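Local coordinates for tryptophan halogenase (Shewanella frigidimarina, PDB 2PYX), which probably acts as a flavin-dependent monooxygenase of the tryptophan halogenase family, whose members chlorinate or brominate aromatic substrates, at residues A[398-403]-A[453-458]. Sequence-based numbering, arbitrary orientation. Where two conformers were deposited one is given.
Sequences QQHWQQ and ISYKEA
The ring of Y455 lies between Q399 of the helix and I453 of its own loop. Q399 CB sits over one face in a CH-pi contact, 3.8 Å from the ring centroid and offset toward the rim, while I453 CG2 covers the centre of the opposite face; water 1 lies at the ring edge, in its plane. In the conformer given, the bend of Q399 at chi2 (-75°) brings CD alongside the CD1–CE1 edge of the tyrosine. Amide and ring planes are then 30° apart, and Q399 OE1 comes within 3.3 Å of Y455 CE1. The H400 ring is met at its edge: E457 O lies in its plane, 3.4 Å from H400 CE1, and two waters lie in the same plane at the two nitrogens. Water 1 hydrogen-bonds H400 ND1 and Y455 OH, and donates to Q403 OE1 (2.8 Å). Water 2 spans H400 NE2 and E457 O, to which it donates. With both nitrogens engaged, the imidazole is tied to the loop at two points through solvent, and its rotation is probably fixed. Q403 CB packs against Y455 OH at 3.8 Å, and the chain, extended beyond CG, carries the amide past that hydroxyl until NE2 approaches A458 CB at 4.0 Å. That NE2 hydrogen-bonds to F460 O, so both ends of the amide are used in holding the loop. Direct contact is thus van der Waals packing, with water supplying the polar links. The Q403 side chain is about 10 Å from that of E361, a predicted tryptophan-binding residue. W370 meets the H400 ring edge-to-face, and L459 touches both H400 and Q403. The contact packs the loop that joins helices 434-443 and 462-471 against the long helix 383-413.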
ATOM      1  N   GLN A 398       3.496  15.671   0.980  1.00  8.61           N
ATOM      2  CA  GLN A 398       3.480  16.160  -0.410  1.00  8.40           C
ATOM      3  C   GLN A 398       4.538  15.430  -1.264  1.00  8.21           C
ATOM      4  O   GLN A 398       4.292  15.053  -2.441  1.00 10.22           O
ATOM      5  CB  GLN A 398       3.682  17.666  -0.401  1.00  9.17           C
ATOM      6  CG  GLN A 398       2.462  18.383   0.130  1.00  8.53           C
ATOM      7  CD  GLN A 398       2.737  19.771   0.682  1.00 10.75           C
ATOM      8  OE1 GLN A 398       3.885  20.261   0.631  1.00 13.64           O
ATOM      9  NE2 GLN A 398       1.678  20.408   1.228  1.00 11.95           N
ATOM     10  N   GLN A 399       5.723  15.205  -0.702  1.00  8.24           N
ATOM     11  CA  GLN A 399       6.773  14.417  -1.377  0.50  8.63           C
ATOM     12  C   GLN A 399       6.236  12.997  -1.670  1.00  8.26           C
ATOM     13  O   GLN A 399       6.393  12.455  -2.761  1.00  8.56           O
ATOM     14  CB  GLN A 399       8.033  14.290  -0.517  0.50 11.39           C
ATOM     15  CG  GLN A 399       8.816  15.585  -0.279  0.50  7.81           C
ATOM     16  CD  GLN A 399       9.632  16.081  -1.473  0.50 11.36           C
ATOM     17  OE1 GLN A 399       9.621  15.501  -2.564  0.50  9.74           O
ATOM     18  NE2 GLN A 399      10.372  17.168  -1.245  0.50 16.60           N
ATOM     19  N   HIS A 400       5.635  12.373  -0.674  1.00  8.30           N
ATOM     20  CA  HIS A 400       5.071  11.009  -0.847  1.00  7.06           C
ATOM     21  C   HIS A 400       4.058  10.945  -1.953  1.00  7.55           C
ATOM     22  O   HIS A 400       4.122  10.041  -2.798  1.00  8.62           O
ATOM     23  CB  HIS A 400       4.450  10.496   0.425  1.00  7.30           C
ATOM     24  CG  HIS A 400       5.451  10.133   1.481  1.00  8.21           C
ATOM     25  ND1 HIS A 400       6.725   9.684   1.195  1.00  9.71           N
ATOM     26  CD2 HIS A 400       5.320  10.081   2.831  1.00 10.05           C
ATOM     27  CE1 HIS A 400       7.341   9.393   2.338  1.00 10.19           C
ATOM     28  NE2 HIS A 400       6.514   9.636   3.343  1.00  9.37           N
ATOM     29  N   TRP A 401       3.135  11.894  -1.964  1.00  7.00           N
ATOM     30  CA  TRP A 401       2.067  11.881  -3.003  1.00  7.49           C
ATOM     31  C   TRP A 401       2.640  12.138  -4.383  1.00  9.40           C
ATOM     32  O   TRP A 401       2.234  11.510  -5.361  1.00 10.25           O
ATOM     33  CB  TRP A 401       0.898  12.795  -2.625  1.00  8.36           C
ATOM     34  CG  TRP A 401      -0.104  12.064  -1.803  1.00  7.42           C
ATOM     35  CD1 TRP A 401      -0.304  12.138  -0.435  1.00 10.13           C
ATOM     36  CD2 TRP A 401      -1.033  11.112  -2.287  1.00  7.50           C
ATOM     37  NE1 TRP A 401      -1.331  11.306  -0.077  1.00  9.99           N
ATOM     38  CE2 TRP A 401      -1.816  10.686  -1.209  1.00  9.09           C
ATOM     39  CE3 TRP A 401      -1.325  10.622  -3.572  1.00  9.42           C
ATOM     40  CZ2 TRP A 401      -2.822   9.737  -1.367  1.00  9.28           C
ATOM     41  CZ3 TRP A 401      -2.345   9.691  -3.710  1.00 11.18           C
ATOM     42  CH2 TRP A 401      -3.065   9.266  -2.614  1.00  9.31           C
ATOM     43  N   GLN A 402       3.600  13.032  -4.502  1.00  8.30           N
ATOM     44  CA  GLN A 402       4.241  13.231  -5.817  1.00 11.19           C
ATOM     45  C   GLN A 402       4.895  11.926  -6.261  1.00  8.86           C
ATOM     46  O   GLN A 402       4.793  11.561  -7.430  1.00  9.68           O
ATOM     47  CB  GLN A 402       5.242  14.392  -5.798  1.00 13.09           C
ATOM     48  CG  GLN A 402       6.058  14.533  -7.098  1.00 22.71           C
ATOM     49  CD  GLN A 402       7.063  15.711  -7.087  1.00 25.57           C
ATOM     50  OE1 GLN A 402       6.837  16.748  -7.709  1.00 35.71           O
ATOM     51  NE2 GLN A 402       8.180  15.532  -6.388  1.00 36.41           N
ATOM     52  N   GLN A 403       5.585  11.240  -5.354  1.00  8.00           N
ATOM     53  CA  GLN A 403       6.249   9.995  -5.676  1.00  7.38           C
ATOM     54  C   GLN A 403       5.254   8.927  -6.053  1.00  7.62           C
ATOM     55  O   GLN A 403       5.508   8.156  -6.999  1.00  8.70           O
ATOM     56  CB  GLN A 403       7.096   9.500  -4.524  1.00  8.22           C
ATOM     57  CG  GLN A 403       8.038   8.424  -4.985  1.00 11.77           C
ATOM     58  CD  GLN A 403       8.755   7.687  -3.896  1.00 11.78           C
ATOM     59  OE1 GLN A 403       8.160   7.216  -2.928  1.00 11.23           O
ATOM     60  NE2 GLN A 403      10.079   7.488  -4.120  1.00 14.97           N
ATOM     61  N   ILE A 453      16.462  10.622  -5.210  1.00 10.66           N
ATOM     62  CA  ILE A 453      15.551  10.923  -4.077  1.00 13.81           C
ATOM     63  C   ILE A 453      16.317  11.843  -3.102  1.00 13.74           C
ATOM     64  O   ILE A 453      17.377  11.484  -2.643  1.00 13.05           O
ATOM     65  CB  ILE A 453      15.125   9.604  -3.374  1.00 14.28           C
ATOM     66  CG1 ILE A 453      14.330   8.707  -4.354  1.00 16.02           C
ATOM     67  CG2 ILE A 453      14.309   9.907  -2.127  1.00 15.08           C
ATOM     68  CD1 ILE A 453      14.145   7.226  -3.943  1.00 21.03           C
ATOM     69  N   SER A 454      15.747  13.013  -2.796  1.00 11.80           N
ATOM     70  CA  SER A 454      16.453  14.033  -2.011  1.00 11.18           C
ATOM     71  C   SER A 454      16.200  13.963  -0.527  1.00 12.48           C
ATOM     72  O   SER A 454      16.957  14.556   0.266  1.00 12.84           O
ATOM     73  CB  SER A 454      16.070  15.414  -2.484  1.00 13.66           C
ATOM     74  OG  SER A 454      14.732  15.723  -2.162  1.00 17.28           O
ATOM     75  N   TYR A 455      15.134  13.276  -0.144  1.00 12.76           N
ATOM     76  CA  TYR A 455      14.605  13.345   1.221  1.00 12.44           C
ATOM     77  C   TYR A 455      14.657  11.979   1.880  1.00 11.34           C
ATOM     78  O   TYR A 455      14.767  10.921   1.239  1.00 12.03           O
ATOM     79  CB  TYR A 455      13.161  13.917   1.215  1.00 12.57           C
ATOM     80  CG  TYR A 455      12.222  13.126   0.323  1.00 10.81           C
ATOM     81  CD1 TYR A 455      12.073  13.461  -1.007  1.00 12.82           C
ATOM     82  CD2 TYR A 455      11.477  12.055   0.814  1.00 11.23           C
ATOM     83  CE1 TYR A 455      11.246  12.736  -1.846  1.00 12.68           C
ATOM     84  CE2 TYR A 455      10.635  11.321  -0.032  1.00 10.36           C
ATOM     85  CZ  TYR A 455      10.514  11.673  -1.340  1.00 12.94           C
ATOM     86  OH  TYR A 455       9.720  10.961  -2.191  1.00 12.01           O
ATOM     87  N   LYS A 456      14.581  11.996   3.205  1.00 12.34           N
ATOM     88  CA  LYS A 456      14.695  10.795   4.001  1.00 12.86           C
ATOM     89  C   LYS A 456      13.410   9.966   3.917  1.00 11.59           C
ATOM     90  O   LYS A 456      12.307  10.487   3.717  1.00 11.34           O
ATOM     91  CB  LYS A 456      14.991  11.186   5.465  1.00 13.55           C
ATOM     92  CG  LYS A 456      16.387  11.747   5.621  1.00 16.32           C
ATOM     93  CD  LYS A 456      16.577  12.720   6.803  1.00 27.51           C
ATOM     94  CE  LYS A 456      16.335  12.092   8.134  1.00 31.10           C
ATOM     95  NZ  LYS A 456      16.728  13.043   9.242  1.00 18.63           N
ATOM     96  N   GLU A 457      13.572   8.656   4.062  1.00 11.84           N
ATOM     97  CA  GLU A 457      12.463   7.759   4.292  1.00 11.03           C
ATOM     98  C   GLU A 457      11.385   7.798   3.209  1.00 12.42           C
ATOM     99  O   GLU A 457      10.200   7.845   3.481  1.00 12.20           O
ATOM    100  CB  GLU A 457      11.841   8.014   5.646  1.00 12.35           C
ATOM    101  CG  GLU A 457      12.776   7.722   6.789  1.00 15.12           C
ATOM    102  CD  GLU A 457      12.148   8.240   8.066  1.00 33.40           C
ATOM    103  OE1 GLU A 457      12.103   9.495   8.250  1.00 38.62           O
ATOM    104  OE2 GLU A 457      11.643   7.400   8.825  1.00 42.50           O
ATOM    105  N   ALA A 458      11.826   7.701   1.962  1.00 13.06           N
ATOM    106  CA  ALA A 458      10.877   7.636   0.879  1.00 12.17           C
ATOM    107  C   ALA A 458       9.988   6.410   0.978  1.00 12.49           C
ATOM    108  O   ALA A 458      10.387   5.351   1.463  1.00 14.95           O
ATOM    109  CB  ALA A 458      11.591   7.621  -0.433  1.00 14.58           C
TER
HETATM  110  O   HOH W   1       8.288   9.113  -0.918  1.00 10.70           O
HETATM  111  O   HOH W   2       8.802   9.404   5.304  1.00 11.06           O